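Local atomic coordinates of Vv2_1132 (Vibrio vulnificus CMCP6, PDB entry 5Y9S), a protein that is a LysR-family transcriptional regulator that probably binds DNA through a winged helix-turn-helix domain and responds to effectors through its substrate-binding-type domain. Residues Phe143-Leu146 with Ser150-Leu153; Asn112-Leu117 with Leu153-Asn158; Glu15-Leu20 with Pro54-Thr59; Ser19-Gly24 with Ile63-His68. One frame throughout, in Å; residues are numbered along the deposited sequence.

Interaction 1 (Phe143-Leu146 with Ser150-Leu153); sequences FQML and STDL
The turn from helix 139-147 into strand 153-157, part of the alpha/beta regulatory domain, is held where M145 and L146 meet S150, T151 and D152. The carbonyl O of M145 is its polar centre. It receives a weak hydrogen bond from S150 N at 3.2 Å, with an N-H...O angle of only 127°. A second weak bond comes from S150 OG to the same O at 3.4 Å. The S150 hydroxyl sits between its own backbone N and carbonyl carbon (chi1 64°). This brings OG alongside the M145 chain, 3.2 Å from M145 CG. T151 uses its methyl group here. T151 CG2 lies 3.8 Å from M145 CB and 3.7 Å from L146 CD2, and the L146 and T151 side chains cross obliquely. T151 OG1 instead makes a weak hydrogen bond to R102 O. L146 CD2 also reaches the backbone, 3.6 Å from D152 O. D152 points away from the helix and forms salt bridges with R102 and R291. F143, about one turn before L146 on the helix, meets Y61 of the second subunit edge-to-face. Two weak bonds to M145 O and the methyl contacts of T151 with M145 and L146 together make up most of the contact, while the two salt bridges would balance the charge of D152.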
loop_
_atom_site.group_PDB
_atom_site.type_symbol
_atom_site.label_atom_id
_atom_site.label_comp_id
_atom_site.label_asym_id
_atom_site.label_seq_id
_atom_site.Cartn_x
_atom_site.Cartn_y
_atom_site.Cartn_z
ATOM N N PHE D 143 8.800 8.554 -27.305
ATOM C CA PHE D 143 9.313 7.641 -28.326
ATOM C C PHE D 143 8.788 6.234 -28.073
ATOM O O PHE D 143 8.313 5.565 -28.995
ATOM C CB PHE D 143 10.847 7.637 -28.343
ATOM C CG PHE D 143 11.461 8.865 -28.955
ATOM C CD1 PHE D 143 10.671 9.839 -29.536
ATOM C CD2 PHE D 143 12.837 9.037 -28.953
ATOM C CE1 PHE D 143 11.243 10.972 -30.108
ATOM C CE2 PHE D 143 13.417 10.164 -29.524
ATOM C CZ PHE D 143 12.624 11.133 -30.100
ATOM N N GLN D 144 8.830 5.791 -26.810
ATOM C CA GLN D 144 8.339 4.461 -26.464
ATOM C C GLN D 144 6.861 4.320 -26.815
ATOM O O GLN D 144 6.427 3.264 -27.288
ATOM C CB GLN D 144 8.580 4.187 -24.972
ATOM C CG GLN D 144 8.483 2.727 -24.568
ATOM C CD GLN D 144 9.583 1.895 -25.210
ATOM O OE1 GLN D 144 10.784 2.223 -25.095
ATOM N NE2 GLN D 144 9.183 0.815 -25.901
ATOM N N MET D 145 6.071 5.378 -26.597
ATOM C CA MET D 145 4.657 5.297 -26.959
ATOM C C MET D 145 4.477 5.209 -28.469
ATOM O O MET D 145 3.564 4.527 -28.944
ATOM C CB MET D 145 3.867 6.486 -26.423
ATOM C CG MET D 145 3.530 6.394 -24.970
ATOM S SD MET D 145 3.485 8.060 -24.302
ATOM C CE MET D 145 1.806 8.491 -24.628
ATOM N N LEU D 146 5.303 5.920 -29.241
ATOM C CA LEU D 146 5.231 5.774 -30.690
ATOM C C LEU D 146 5.451 4.315 -31.085
ATOM O O LEU D 146 4.649 3.735 -31.829
ATOM C CB LEU D 146 6.252 6.697 -31.358
ATOM C CG LEU D 146 5.888 8.190 -31.369
ATOM C CD1 LEU D 146 6.860 8.967 -32.213
ATOM C CD2 LEU D 146 4.493 8.414 -31.894
ATOM N N SER D 150 0.685 3.226 -28.942
ATOM C CA SER D 150 -0.268 3.793 -27.995
ATOM C C SER D 150 -0.559 5.257 -28.289
ATOM O O SER D 150 -1.525 5.805 -27.743
ATOM C CB SER D 150 0.249 3.631 -26.559
ATOM O OG SER D 150 1.446 4.357 -26.339
ATOM N N THR D 151 0.258 5.898 -29.125
ATOM C CA THR D 151 -0.008 7.234 -29.639
ATOM C C THR D 151 0.505 7.289 -31.067
ATOM O O THR D 151 1.318 6.462 -31.477
ATOM C CB THR D 151 0.644 8.338 -28.790
ATOM O OG1 THR D 151 0.003 9.587 -29.073
ATOM C CG2 THR D 151 2.119 8.461 -29.106
ATOM N N ASP D 152 0.019 8.270 -31.825
ATOM C CA ASP D 152 0.287 8.343 -33.259
ATOM C C ASP D 152 1.312 9.395 -33.651
ATOM O O ASP D 152 2.122 9.149 -34.551
ATOM C CB ASP D 152 -1.014 8.616 -34.011
ATOM C CG ASP D 152 -2.071 7.578 -33.707
ATOM O OD1 ASP D 152 -3.224 7.963 -33.429
ATOM O OD2 ASP D 152 -1.736 6.374 -33.733
ATOM N N LEU D 153 1.283 10.572 -33.026
ATOM C CA LEU D 153 2.204 11.643 -33.376
ATOM C C LEU D 153 2.735 12.302 -32.116
ATOM O O LEU D 153 2.051 12.374 -31.092
ATOM C CB LEU D 153 1.565 12.711 -34.266
ATOM C CG LEU D 153 0.974 12.240 -35.597
ATOM C CD1 LEU D 153 0.018 13.288 -36.145
ATOM C CD2 LEU D 153 2.086 11.953 -36.583
HETATM O O HOH W 1 2.843 4.699 -33.140
#

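Interaction 2 (Asn112-Leu117 with Leu153-Asn158); sequences NLLPKL and LLFTYN
L114 sets one methyl squarely over a face of the F155 ring. L114 CD2 lies 3.6 Å from the centroid of the F155 ring and 9° off the ring normal. This is a CH-pi contact centred on the ring, with all six ring carbons within about 4.1 Å of that methyl. L113 adds a looser contact: its CD2 is 4.3 Å from F155 CD2 and approaches the ring obliquely. No hydrogen bond crosses between 112-117 and 153-158, and the three touching residues are all buried. F155 CB points toward the helix, and CG lies anti to the carbonyl carbon, beside the backbone N (chi1 -70°). L117 N bonds to L113 O at 2.9 Å, across the start of helix 114-120. I103 of strand 100-105 touches both L114 and F155, C283 and I301 also border F155, and I281 meets L113. On the strand side, F155 is hydrogen-bonded through its backbone to V104. Helix 114-120 packs on the parallel strands 100-105 and 153-157, as helices do on the sheet of an alpha/beta domain, here in the periplasmic-binding-protein-like fold of LysR regulatory domains.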
loop_
_atom_site.group_PDB
_atom_site.type_symbol
_atom_site.label_atom_id
_atom_site.label_comp_id
_atom_site.label_asym_id
_atom_site.label_seq_id
_atom_site.Cartn_x
_atom_site.Cartn_y
_atom_site.Cartn_z
ATOM N N ASN D 112 -0.705 26.785 -28.550
ATOM C CA ASN D 112 -0.341 27.812 -29.517
ATOM C C ASN D 112 0.261 27.243 -30.791
ATOM O O ASN D 112 0.503 28.003 -31.740
ATOM C CB ASN D 112 0.630 28.810 -28.879
ATOM C CG ASN D 112 1.546 28.150 -27.872
ATOM O OD1 ASN D 112 2.257 27.193 -28.205
ATOM N ND2 ASN D 112 1.519 28.635 -26.624
ATOM N N LEU D 113 0.498 25.932 -30.857
ATOM C CA LEU D 113 0.936 25.312 -32.100
ATOM C C LEU D 113 -0.150 24.439 -32.713
ATOM O O LEU D 113 -0.601 24.718 -33.825
ATOM C CB LEU D 113 2.217 24.491 -31.885
ATOM C CG LEU D 113 2.828 23.977 -33.194
ATOM C CD1 LEU D 113 3.449 25.128 -33.960
ATOM C CD2 LEU D 113 3.859 22.881 -32.941
ATOM N N LEU D 114 -0.601 23.400 -32.006
ATOM C CA LEU D 114 -1.527 22.451 -32.623
ATOM C C LEU D 114 -2.818 23.101 -33.120
ATOM O O LEU D 114 -3.167 22.899 -34.295
ATOM C CB LEU D 114 -1.784 21.294 -31.646
ATOM C CG LEU D 114 -0.502 20.499 -31.376
ATOM C CD1 LEU D 114 -0.783 19.268 -30.563
ATOM C CD2 LEU D 114 0.184 20.122 -32.688
ATOM N N PRO D 115 -3.552 23.888 -32.330
ATOM C CA PRO D 115 -4.810 24.445 -32.863
ATOM C C PRO D 115 -4.616 25.289 -34.110
ATOM O O PRO D 115 -5.416 25.203 -35.051
ATOM C CB PRO D 115 -5.348 25.275 -31.686
ATOM C CG PRO D 115 -4.757 24.638 -30.480
ATOM C CD PRO D 115 -3.385 24.186 -30.894
ATOM N N LYS D 116 -3.582 26.128 -34.135
ATOM C CA LYS D 116 -3.256 26.862 -35.354
ATOM C C LYS D 116 -3.020 25.899 -36.508
ATOM O O LYS D 116 -3.613 26.042 -37.581
ATOM C CB LYS D 116 -2.026 27.739 -35.121
ATOM C CG LYS D 116 -1.574 28.527 -36.329
ATOM C CD LYS D 116 -2.069 29.967 -36.264
ATOM C CE LYS D 116 -1.655 30.759 -37.498
ATOM N NZ LYS D 116 -0.174 30.764 -37.695
ATOM N N LEU D 117 -2.163 24.895 -36.294
ATOM C CA LEU D 117 -1.939 23.872 -37.311
ATOM C C LEU D 117 -3.249 23.232 -37.743
ATOM O O LEU D 117 -3.544 23.139 -38.941
ATOM C CB LEU D 117 -0.976 22.806 -36.783
ATOM C CG LEU D 117 0.459 22.971 -37.264
ATOM C CD1 LEU D 117 0.489 22.980 -38.777
ATOM C CD2 LEU D 117 1.051 24.260 -36.722
ATOM N N LEU D 153 1.283 10.572 -33.026
ATOM C CA LEU D 153 2.204 11.643 -33.376
ATOM C C LEU D 153 2.735 12.302 -32.116
ATOM O O LEU D 153 2.051 12.374 -31.092
ATOM C CB LEU D 153 1.565 12.711 -34.266
ATOM C CG LEU D 153 0.974 12.240 -35.597
ATOM C CD1 LEU D 153 0.018 13.288 -36.145
ATOM C CD2 LEU D 153 2.086 11.953 -36.583
ATOM N N LEU D 154 3.963 12.783 -32.210
ATOM C CA LEU D 154 4.596 13.521 -31.133
ATOM C C LEU D 154 5.152 14.811 -31.718
ATOM O O LEU D 154 5.904 14.777 -32.695
ATOM C CB LEU D 154 5.695 12.679 -30.479
ATOM C CG LEU D 154 6.732 13.461 -29.687
ATOM C CD1 LEU D 154 6.193 13.847 -28.296
ATOM C CD2 LEU D 154 8.035 12.684 -29.586
ATOM N N PHE D 155 4.753 15.943 -31.158
ATOM C CA PHE D 155 5.316 17.238 -31.525
ATOM C C PHE D 155 6.275 17.671 -30.431
ATOM O O PHE D 155 5.955 17.545 -29.245
ATOM C CB PHE D 155 4.215 18.274 -31.708
ATOM C CG PHE D 155 3.387 18.045 -32.916
ATOM C CD1 PHE D 155 2.332 17.151 -32.884
ATOM C CD2 PHE D 155 3.666 18.711 -34.096
ATOM C CE1 PHE D 155 1.565 16.923 -34.008
ATOM C CE2 PHE D 155 2.906 18.490 -35.227
ATOM C CZ PHE D 155 1.857 17.594 -35.190
ATOM N N THR D 156 7.451 18.162 -30.821
ATOM C CA THR D 156 8.460 18.508 -29.823
ATOM C C THR D 156 9.481 19.465 -30.421
ATOM O O THR D 156 9.622 19.575 -31.641
ATOM C CB THR D 156 9.165 17.253 -29.290
ATOM O OG1 THR D 156 9.945 17.583 -28.131
ATOM C CG2 THR D 156 10.064 16.662 -30.369
ATOM N N TYR D 157 10.175 20.172 -29.535
ATOM C CA TYR D 157 11.354 20.950 -29.903
ATOM C C TYR D 157 12.554 20.018 -30.054
ATOM O O TYR D 157 12.658 18.997 -29.364
ATOM C CB TYR D 157 11.657 22.016 -28.843
ATOM C CG TYR D 157 10.591 23.088 -28.625
ATOM C CD1 TYR D 157 10.321 24.033 -29.607
ATOM C CD2 TYR D 157 9.870 23.158 -27.432
ATOM C CE1 TYR D 157 9.360 25.010 -29.428
ATOM C CE2 TYR D 157 8.900 24.137 -27.234
ATOM C CZ TYR D 157 8.652 25.061 -28.248
ATOM O OH TYR D 157 7.704 26.042 -28.095
ATOM N N ASN D 158 13.466 20.376 -30.963
ATOM C CA ASN D 158 14.559 19.476 -31.338
ATOM C C ASN D 158 15.398 19.096 -30.124
ATOM O O ASN D 158 15.513 19.851 -29.162
ATOM C CB ASN D 158 15.453 20.123 -32.393
ATOM C CG ASN D 158 16.127 21.377 -31.880
ATOM O OD1 ASN D 158 16.968 21.317 -30.982
ATOM N ND2 ASN D 158 15.749 22.526 -32.436
#

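Interaction 3 (Glu15-Leu20 with Pro54-Thr59); sequences EDFLSL and PLFDRT
The F56 ring carries L20 over one face and has the backbone O of F17 at its edge, in the ring plane. L20 CD2 stands 3.5 Å from the centroid of the F56 ring and 6° off its normal, a CH-pi contact over the ring centre. L20 CG also touches the ring, 3.6 Å from F56 CE1. The two side chains come at each other from opposite directions. The F17 ring is neither stacked on F56 nor edge-on to it. Its plane is turned 47° and the centroids are 5.3 Å apart, with F17 CD1 3.4 Å from F56 CZ. F17 has CG trans to its backbone N (chi1 166°), which swings the ring toward the 54-59 segment. There F17 CD1 also lies 4.2 Å from L55 CD1. At the far end of the segment, D57 OD2 accepts from T59 N, an Asx turn, and also from T59 OG1. E48 OE1 accepts from the backbone N of both L55 and F56. The cluster lies between helix 11-22 and the strand pair 56-57 and 64-65. Helix 37-51 adds L47 and I44, helix 26-32 adds F26 and A29, and F72 of helix 67-90 meets F17 edge-to-face.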
loop_
_atom_site.group_PDB
_atom_site.type_symbol
_atom_site.label_atom_id
_atom_site.label_comp_id
_atom_site.label_asym_id
_atom_site.label_seq_id
_atom_site.Cartn_x
_atom_site.Cartn_y
_atom_site.Cartn_z
ATOM N N GLU D 15 -15.111 3.890 -0.985
ATOM C CA GLU D 15 -15.523 5.221 -1.434
ATOM C C GLU D 15 -16.812 5.638 -0.749
ATOM O O GLU D 15 -16.982 6.818 -0.426
ATOM C CB GLU D 15 -15.679 5.264 -2.961
ATOM C CG GLU D 15 -14.772 4.280 -3.712
ATOM C CD GLU D 15 -14.971 4.298 -5.237
ATOM O OE1 GLU D 15 -14.948 5.410 -5.817
ATOM O OE2 GLU D 15 -15.152 3.211 -5.853
ATOM N N ASP D 16 -17.717 4.687 -0.494
ATOM C CA ASP D 16 -18.886 4.994 0.341
ATOM C C ASP D 16 -18.441 5.648 1.632
ATOM O O ASP D 16 -18.917 6.725 2.001
ATOM C CB ASP D 16 -19.678 3.726 0.665
ATOM C CG ASP D 16 -20.439 3.198 -0.525
ATOM O OD1 ASP D 16 -20.551 3.945 -1.510
ATOM O OD2 ASP D 16 -20.912 2.037 -0.493
ATOM N N PHE D 17 -17.478 5.016 2.302
ATOM C CA PHE D 17 -16.972 5.543 3.560
ATOM C C PHE D 17 -16.392 6.946 3.375
ATOM O O PHE D 17 -16.793 7.886 4.066
ATOM C CB PHE D 17 -15.938 4.590 4.146
ATOM C CG PHE D 17 -15.145 5.201 5.256
ATOM C CD1 PHE D 17 -15.608 5.169 6.563
ATOM C CD2 PHE D 17 -13.929 5.828 4.991
ATOM C CE1 PHE D 17 -14.874 5.748 7.591
ATOM C CE2 PHE D 17 -13.202 6.424 6.010
ATOM C CZ PHE D 17 -13.675 6.373 7.319
ATOM N N LEU D 18 -15.419 7.098 2.466
ATOM C CA LEU D 18 -14.826 8.414 2.219
ATOM C C LEU D 18 -15.903 9.459 1.927
ATOM O O LEU D 18 -15.908 10.558 2.505
ATOM C CB LEU D 18 -13.853 8.331 1.049
ATOM C CG LEU D 18 -12.591 7.467 1.244
ATOM C CD1 LEU D 18 -11.484 7.875 0.302
ATOM C CD2 LEU D 18 -12.068 7.539 2.652
ATOM N N SER D 19 -16.851 9.113 1.050
ATOM C CA SER D 19 -17.856 10.089 0.629
ATOM C C SER D 19 -18.717 10.553 1.798
ATOM O O SER D 19 -19.067 11.733 1.874
ATOM C CB SER D 19 -18.734 9.528 -0.490
ATOM O OG SER D 19 -19.949 10.253 -0.551
ATOM N N LEU D 20 -19.068 9.656 2.727
ATOM C CA LEU D 20 -19.863 10.130 3.858
ATOM C C LEU D 20 -19.001 10.850 4.885
ATOM O O LEU D 20 -19.507 11.697 5.618
ATOM C CB LEU D 20 -20.649 8.969 4.512
ATOM C CG LEU D 20 -21.090 9.113 5.977
ATOM C CD1 LEU D 20 -22.084 10.234 6.137
ATOM C CD2 LEU D 20 -21.715 7.822 6.455
ATOM N N PRO D 54 -18.415 0.419 15.087
ATOM C CA PRO D 54 -19.037 1.558 14.410
ATOM C C PRO D 54 -17.961 2.520 13.912
ATOM O O PRO D 54 -17.034 2.877 14.636
ATOM C CB PRO D 54 -19.937 2.185 15.493
ATOM C CG PRO D 54 -19.370 1.704 16.803
ATOM C CD PRO D 54 -18.731 0.388 16.533
ATOM N N LEU D 55 -18.064 2.900 12.649
ATOM C CA LEU D 55 -17.130 3.883 12.113
ATOM C C LEU D 55 -17.657 5.298 12.283
ATOM O O LEU D 55 -16.872 6.223 12.519
ATOM C CB LEU D 55 -16.854 3.585 10.640
ATOM C CG LEU D 55 -16.260 2.190 10.460
ATOM C CD1 LEU D 55 -16.121 1.749 8.955
ATOM C CD2 LEU D 55 -14.914 2.185 11.157
ATOM N N PHE D 56 -18.971 5.473 12.202
ATOM C CA PHE D 56 -19.596 6.786 12.261
ATOM C C PHE D 56 -20.367 6.920 13.556
ATOM O O PHE D 56 -21.071 5.991 13.977
ATOM C CB PHE D 56 -20.502 7.018 11.051
ATOM C CG PHE D 56 -19.747 7.019 9.749
ATOM C CD1 PHE D 56 -19.125 8.180 9.292
ATOM C CD2 PHE D 56 -19.611 5.856 9.014
ATOM C CE1 PHE D 56 -18.399 8.170 8.094
ATOM C CE2 PHE D 56 -18.901 5.846 7.819
ATOM C CZ PHE D 56 -18.302 7.006 7.363
ATOM N N ASP D 57 -20.167 8.044 14.219
ATOM C CA ASP D 57 -21.081 8.485 15.261
ATOM C C ASP D 57 -22.275 9.096 14.539
ATOM O O ASP D 57 -22.193 10.212 14.022
ATOM C CB ASP D 57 -20.403 9.492 16.175
ATOM C CG ASP D 57 -21.198 9.766 17.419
ATOM O OD1 ASP D 57 -20.555 9.934 18.481
ATOM O OD2 ASP D 57 -22.451 9.791 17.333
ATOM N N ARG D 58 -23.390 8.371 14.482
ATOM C CA ARG D 58 -24.503 8.870 13.686
ATOM C C ARG D 58 -25.400 9.842 14.448
ATOM O O ARG D 58 -26.217 10.530 13.823
ATOM C CB ARG D 58 -25.300 7.685 13.118
ATOM C CG ARG D 58 -24.565 7.038 11.915
ATOM C CD ARG D 58 -25.272 5.798 11.368
ATOM N NE ARG D 58 -25.436 4.760 12.376
ATOM C CZ ARG D 58 -26.523 3.996 12.501
ATOM N NH1 ARG D 58 -27.565 4.157 11.683
ATOM N NH2 ARG D 58 -26.579 3.062 13.459
ATOM N N THR D 59 -25.249 9.955 15.764
ATOM C CA THR D 59 -26.073 10.869 16.541
ATOM C C THR D 59 -25.497 12.276 16.617
ATOM O O THR D 59 -26.046 13.116 17.336
ATOM C CB THR D 59 -26.294 10.316 17.948
ATOM O OG1 THR D 59 -25.073 10.397 18.680
ATOM C CG2 THR D 59 -26.710 8.866 17.867
#

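Interaction 4 (Ser19-Gly24 with Ile63-His68); sequences SLMELG and ITLTEH
M21 reaches L65 with a fully extended chain. Its CG is trans to the backbone N (chi1 178°) and the rest runs straight on, laying CG, SD and CE along the end of L65. M21 CE is 3.6 Å from L65 CD1, M21 SD is 3.7 Å from the same methyl, and M21 CG is 4.0 Å from L65 CD2. The two side chains cross at about a right angle. M21 thus touches both methyls of L65, CD1 with CG, SD and CE, and CD2 with CG. At L23 the chain leaves helical geometry, and a weak bond runs from L23 N to S19 O. G24 then offers its carbonyl to the other segment. I63 N donates to G24 O at 3.2 Å with an N-H...O angle of 165°, in the carbonyl plane and on a lone pair. I63 CB and CG1 each lie 3.5 Å from G24 O, in van der Waals contact beside the bond. The contact joins the end of helix 11-22 and the loop after it to strand 64-65 and the residue before it. V73 of helix 67-90 touches both M21 and L65, F26 of helix 26-32 touches I63, and L166 of the third subunit packs on M21.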
loop_
_atom_site.group_PDB
_atom_site.type_symbol
_atom_site.label_atom_id
_atom_site.label_comp_id
_atom_site.label_asym_id
_atom_site.label_seq_id
_atom_site.Cartn_x
_atom_site.Cartn_y
_atom_site.Cartn_z
ATOM N N SER D 19 -16.851 9.113 1.050
ATOM C CA SER D 19 -17.856 10.089 0.629
ATOM C C SER D 19 -18.717 10.553 1.798
ATOM O O SER D 19 -19.067 11.733 1.874
ATOM C CB SER D 19 -18.734 9.528 -0.490
ATOM O OG SER D 19 -19.949 10.253 -0.551
ATOM N N LEU D 20 -19.068 9.656 2.727
ATOM C CA LEU D 20 -19.863 10.130 3.858
ATOM C C LEU D 20 -19.001 10.850 4.885
ATOM O O LEU D 20 -19.507 11.697 5.618
ATOM C CB LEU D 20 -20.649 8.969 4.512
ATOM C CG LEU D 20 -21.090 9.113 5.977
ATOM C CD1 LEU D 20 -22.084 10.234 6.137
ATOM C CD2 LEU D 20 -21.715 7.822 6.455
ATOM N N MET D 21 -17.698 10.570 4.934
ATOM C CA MET D 21 -16.835 11.327 5.840
ATOM C C MET D 21 -16.716 12.785 5.414
ATOM O O MET D 21 -16.686 13.679 6.267
ATOM C CB MET D 21 -15.458 10.681 5.916
ATOM C CG MET D 21 -14.459 11.420 6.811
ATOM S SD MET D 21 -12.737 10.844 6.574
ATOM C CE MET D 21 -11.813 12.022 7.601
ATOM N N GLU D 22 -16.643 13.049 4.102
ATOM C CA GLU D 22 -16.507 14.422 3.631
ATOM C C GLU D 22 -17.827 15.186 3.735
ATOM O O GLU D 22 -17.956 16.084 4.577
ATOM C CB GLU D 22 -15.965 14.463 2.203
ATOM C CG GLU D 22 -16.540 13.490 1.192
ATOM C CD GLU D 22 -16.084 13.804 -0.245
ATOM O OE1 GLU D 22 -15.724 14.971 -0.532
ATOM O OE2 GLU D 22 -16.079 12.876 -1.086
ATOM N N LEU D 23 -18.802 14.877 2.879
ATOM C CA LEU D 23 -20.136 15.432 3.069
ATOM C C LEU D 23 -20.630 15.063 4.452
ATOM O O LEU D 23 -20.287 14.016 4.991
ATOM C CB LEU D 23 -21.087 14.895 2.016
ATOM C CG LEU D 23 -20.323 14.736 0.719
ATOM C CD1 LEU D 23 -21.039 13.829 -0.248
ATOM C CD2 LEU D 23 -20.174 16.113 0.143
ATOM N N GLY D 24 -21.417 15.922 5.050
ATOM C CA GLY D 24 -21.726 15.552 6.415
ATOM C C GLY D 24 -22.897 14.608 6.611
ATOM O O GLY D 24 -23.279 14.367 7.763
ATOM N N ILE D 63 -22.429 14.494 10.853
ATOM C CA ILE D 63 -22.003 13.172 11.284
ATOM C C ILE D 63 -20.487 13.170 11.351
ATOM O O ILE D 63 -19.815 13.677 10.446
ATOM C CB ILE D 63 -22.547 12.096 10.334
ATOM C CG1 ILE D 63 -24.073 12.130 10.390
ATOM C CG2 ILE D 63 -21.978 10.692 10.666
ATOM C CD1 ILE D 63 -24.735 10.839 10.106
ATOM N N THR D 64 -19.944 12.642 12.444
ATOM C CA THR D 64 -18.507 12.608 12.652
ATOM C C THR D 64 -18.054 11.157 12.668
ATOM O O THR D 64 -18.871 10.229 12.737
ATOM C CB THR D 64 -18.124 13.317 13.957
ATOM O OG1 THR D 64 -18.955 12.834 15.016
ATOM C CG2 THR D 64 -18.330 14.832 13.819
ATOM N N LEU D 65 -16.740 10.965 12.597
ATOM C CA LEU D 65 -16.170 9.633 12.733
ATOM C C LEU D 65 -16.004 9.285 14.210
ATOM O O LEU D 65 -15.815 10.169 15.050
ATOM C CB LEU D 65 -14.826 9.554 12.019
ATOM C CG LEU D 65 -14.761 9.933 10.539
ATOM C CD1 LEU D 65 -13.314 10.112 10.197
ATOM C CD2 LEU D 65 -15.389 8.843 9.669
ATOM N N THR D 66 -16.118 7.994 14.529
ATOM C CA THR D 66 -15.740 7.508 15.852
ATOM C C THR D 66 -14.212 7.440 15.945
ATOM O O THR D 66 -13.503 7.697 14.976
ATOM C CB THR D 66 -16.352 6.131 16.117
ATOM O OG1 THR D 66 -15.828 5.187 15.161
ATOM C CG2 THR D 66 -17.895 6.191 16.012
ATOM N N GLU D 67 -13.688 7.090 17.119
ATOM C CA GLU D 67 -12.254 6.835 17.221
ATOM C C GLU D 67 -11.824 5.801 16.187
ATOM O O GLU D 67 -10.824 5.994 15.486
ATOM C CB GLU D 67 -11.890 6.369 18.636
ATOM C CG GLU D 67 -12.722 5.125 19.061
ATOM C CD GLU D 67 -12.283 4.469 20.354
ATOM O OE1 GLU D 67 -13.174 3.958 21.072
ATOM O OE2 GLU D 67 -11.065 4.450 20.655
ATOM N N HIS D 68 -12.611 4.730 16.028
ATOM C CA HIS D 68 -12.319 3.691 15.042
ATOM C C HIS D 68 -12.355 4.245 13.618
ATOM O O HIS D 68 -11.439 3.989 12.825
ATOM C CB HIS D 68 -13.306 2.529 15.202
ATOM C CG HIS D 68 -13.304 1.928 16.574
ATOM N ND1 HIS D 68 -12.176 1.372 17.140
ATOM C CD2 HIS D 68 -14.294 1.786 17.489
ATOM C CE1 HIS D 68 -12.465 0.918 18.345
ATOM N NE2 HIS D 68 -13.745 1.157 18.580
#

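How the interactions relate
The four contacts fall into two pairs, one in each domain. Interactions 3 and 4 come first in the chain, in the winged helix-turn-helix domain. Their centres are 4 Å apart. They share S19 and L20 of helix 11-22 and reach the two neighbouring strands 56-57 and 64-65, which are joined where L55 O meets T66 N. Interaction 2 opens next, and interaction 1 lies within its chain span. These two share L153, have centres 14 Å apart and touch where F143 packs on L154. Between the pairs, centres are 44 to 48 Å apart and do not touch, consistent with separate DNA-binding and regulatory domains.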